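Local coordinates for protein 2-nitropropane dioxygenase (PDB 3BW2) that probably catalyses the FMN-dependent, oxygen-consuming denitrification of alkyl nitronates such as propionate 3-nitronate on a TIM-barrel scaffold, at residues Y96-G101 with P303-A308. Residues are numbered along the deposited sequence; the frame is centred on the assembly and turned at random.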
loop_
_atom_site.group_PDB
_atom_site.type_symbol
_atom_site.label_atom_id
_atom_site.label_comp_id
_atom_site.label_asym_id
_atom_site.label_seq_id
_atom_site.Cartn_x
_atom_site.Cartn_y
_atom_site.Cartn_z
ATOM N N TYR A 96 19.081 29.858 -2.277
ATOM C CA TYR A 96 17.802 30.530 -2.438
ATOM C C TYR A 96 17.862 31.929 -1.843
ATOM O O TYR A 96 16.856 32.631 -1.791
ATOM C CB TYR A 96 16.688 29.705 -1.785
ATOM C CG TYR A 96 16.366 28.447 -2.563
ATOM C CD1 TYR A 96 15.793 28.521 -3.835
ATOM C CD2 TYR A 96 16.676 27.187 -2.054
ATOM C CE1 TYR A 96 15.541 27.372 -4.584
ATOM C CE2 TYR A 96 16.431 26.029 -2.797
ATOM C CZ TYR A 96 15.865 26.131 -4.059
ATOM O OH TYR A 96 15.640 24.995 -4.808
ATOM N N GLU A 97 19.057 32.318 -1.400
ATOM C CA GLU A 97 19.300 33.637 -0.820
ATOM C C GLU A 97 18.247 34.058 0.195
ATOM O O GLU A 97 17.647 35.129 0.084
ATOM C CB GLU A 97 19.396 34.682 -1.932
ATOM C CG GLU A 97 20.470 34.362 -2.961
ATOM C CD GLU A 97 20.582 35.415 -4.043
ATOM O OE1 GLU A 97 19.581 35.660 -4.748
ATOM O OE2 GLU A 97 21.677 35.995 -4.188
ATOM N N THR A 98 18.034 33.209 1.191
ATOM C CA THR A 98 17.055 33.492 2.226
ATOM C C THR A 98 17.471 32.796 3.515
ATOM O O THR A 98 18.200 31.804 3.490
ATOM C CB THR A 98 15.657 33.009 1.802
ATOM O OG1 THR A 98 14.701 33.353 2.812
ATOM C CG2 THR A 98 15.655 31.503 1.599
ATOM N N GLU A 99 17.010 33.328 4.639
ATOM C CA GLU A 99 17.327 32.770 5.949
ATOM C C GLU A 99 16.391 31.617 6.291
ATOM O O GLU A 99 15.231 31.614 5.884
ATOM C CB GLU A 99 17.184 33.855 7.020
ATOM C CG GLU A 99 18.183 34.985 6.911
ATOM C CD GLU A 99 19.472 34.673 7.638
ATOM O OE1 GLU A 99 19.418 34.487 8.872
ATOM O OE2 GLU A 99 20.535 34.613 6.982
ATOM N N LEU A 100 16.888 30.640 7.039
ATOM C CA LEU A 100 16.047 29.522 7.444
ATOM C C LEU A 100 15.056 30.093 8.451
ATOM O O LEU A 100 15.362 31.073 9.128
ATOM C CB LEU A 100 16.888 28.419 8.089
ATOM C CG LEU A 100 17.931 27.749 7.182
ATOM C CD1 LEU A 100 18.680 26.678 7.965
ATOM C CD2 LEU A 100 17.238 27.138 5.960
ATOM N N GLY A 101 13.868 29.503 8.534
ATOM C CA GLY A 101 12.874 29.999 9.470
ATOM C C GLY A 101 13.201 29.602 10.898
ATOM O O GLY A 101 14.067 28.758 11.129
ATOM N N PRO A 303 10.799 29.085 4.430
ATOM C CA PRO A 303 11.377 30.152 3.608
ATOM C C PRO A 303 12.042 29.594 2.349
ATOM O O PRO A 303 11.989 30.205 1.286
ATOM C CB PRO A 303 12.390 30.803 4.546
ATOM C CG PRO A 303 11.798 30.569 5.900
ATOM C CD PRO A 303 11.343 29.137 5.798
ATOM N N LEU A 304 12.673 28.431 2.478
ATOM C CA LEU A 304 13.341 27.802 1.339
ATOM C C LEU A 304 12.309 27.424 0.284
ATOM O O LEU A 304 12.488 27.693 -0.907
ATOM C CB LEU A 304 14.104 26.553 1.795
ATOM C CG LEU A 304 15.233 26.783 2.806
ATOM C CD1 LEU A 304 15.834 25.442 3.237
ATOM C CD2 LEU A 304 16.301 27.674 2.188
ATOM N N ARG A 305 11.219 26.809 0.729
ATOM C CA ARG A 305 10.163 26.399 -0.182
ATOM C C ARG A 305 9.486 27.590 -0.852
ATOM O O ARG A 305 9.125 27.513 -2.024
ATOM C CB ARG A 305 9.133 25.546 0.559
ATOM C CG ARG A 305 9.618 24.129 0.840
ATOM C CD ARG A 305 8.577 23.340 1.606
ATOM N NE ARG A 305 8.592 23.673 3.023
ATOM C CZ ARG A 305 7.612 23.375 3.865
ATOM N NH1 ARG A 305 6.529 22.744 3.428
ATOM N NH2 ARG A 305 7.723 23.697 5.147
ATOM N N LYS A 306 9.314 28.684 -0.112
ATOM C CA LYS A 306 8.696 29.884 -0.677
ATOM C C LYS A 306 9.585 30.434 -1.789
ATOM O O LYS A 306 9.104 30.817 -2.852
ATOM C CB LYS A 306 8.523 30.977 0.383
ATOM C CG LYS A 306 7.486 30.704 1.460
ATOM C CD LYS A 306 7.222 31.989 2.249
ATOM C CE LYS A 306 6.236 31.778 3.387
ATOM N NZ LYS A 306 6.820 30.968 4.492
ATOM N N ALA A 307 10.885 30.482 -1.529
ATOM C CA ALA A 307 11.835 30.990 -2.509
ATOM C C ALA A 307 11.829 30.116 -3.761
ATOM O O ALA A 307 11.798 30.623 -4.883
ATOM C CB ALA A 307 13.228 31.029 -1.906
ATOM N N ALA A 308 11.855 28.802 -3.563
ATOM C CA ALA A 308 11.856 27.864 -4.678
ATOM C C ALA A 308 10.597 28.039 -5.526
ATOM O O ALA A 308 10.660 28.060 -6.762
ATOM C CB ALA A 308 11.945 26.434 -4.152
#
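Tyr-96 leans over one turn of helix 296-311, its CB 3.7 Å from Ala-307 CB and its ring atom CE1 3.7 Å from CB of Ala-308. With CG beside the backbone N and anti to the carbonyl carbon (chi1 -72°), the ring lies across the turn that carries these two alanines, and one of its faces passes above the carbonyl oxygen of Leu-304, near the rim. Beyond the two segments, the phenol oxygen hydrogen-bonds to Asp-313 and Arg-281. Replacing the ring by an alanine here is likely to open a gap beside Ala-308 and to leave Asp-313 and Arg-281 without their common hydroxyl partner. Further along, Leu-304 is buried: its CD1 meets Leu-100 CD2 at 3.5 Å as the two side chains cross obliquely, while CG2 of Thr-98 lies 3.9 Å from Leu-304 CD2. The ring of Pro-303 also packs closely, with CB 3.2 Å from Glu-99 O and CG 3.5 Å from Gly-101 N. By contrast, the outer side is loose. Glu-97 and Glu-99 send their CB atoms away from the helix and are exposed, and Glu-97 makes no contact with it. The loop starts from a Schellman motif, Glu-97 taking positive phi after helix 90-95. Side-chain packing and a backbone hydrogen bond of Gly-101 with Leu-300 thus lay the long connection between TIM-barrel strands 65-70 and 125-129 along helix 296-311, which follows the last barrel strand, 233-236, away from the FMN site.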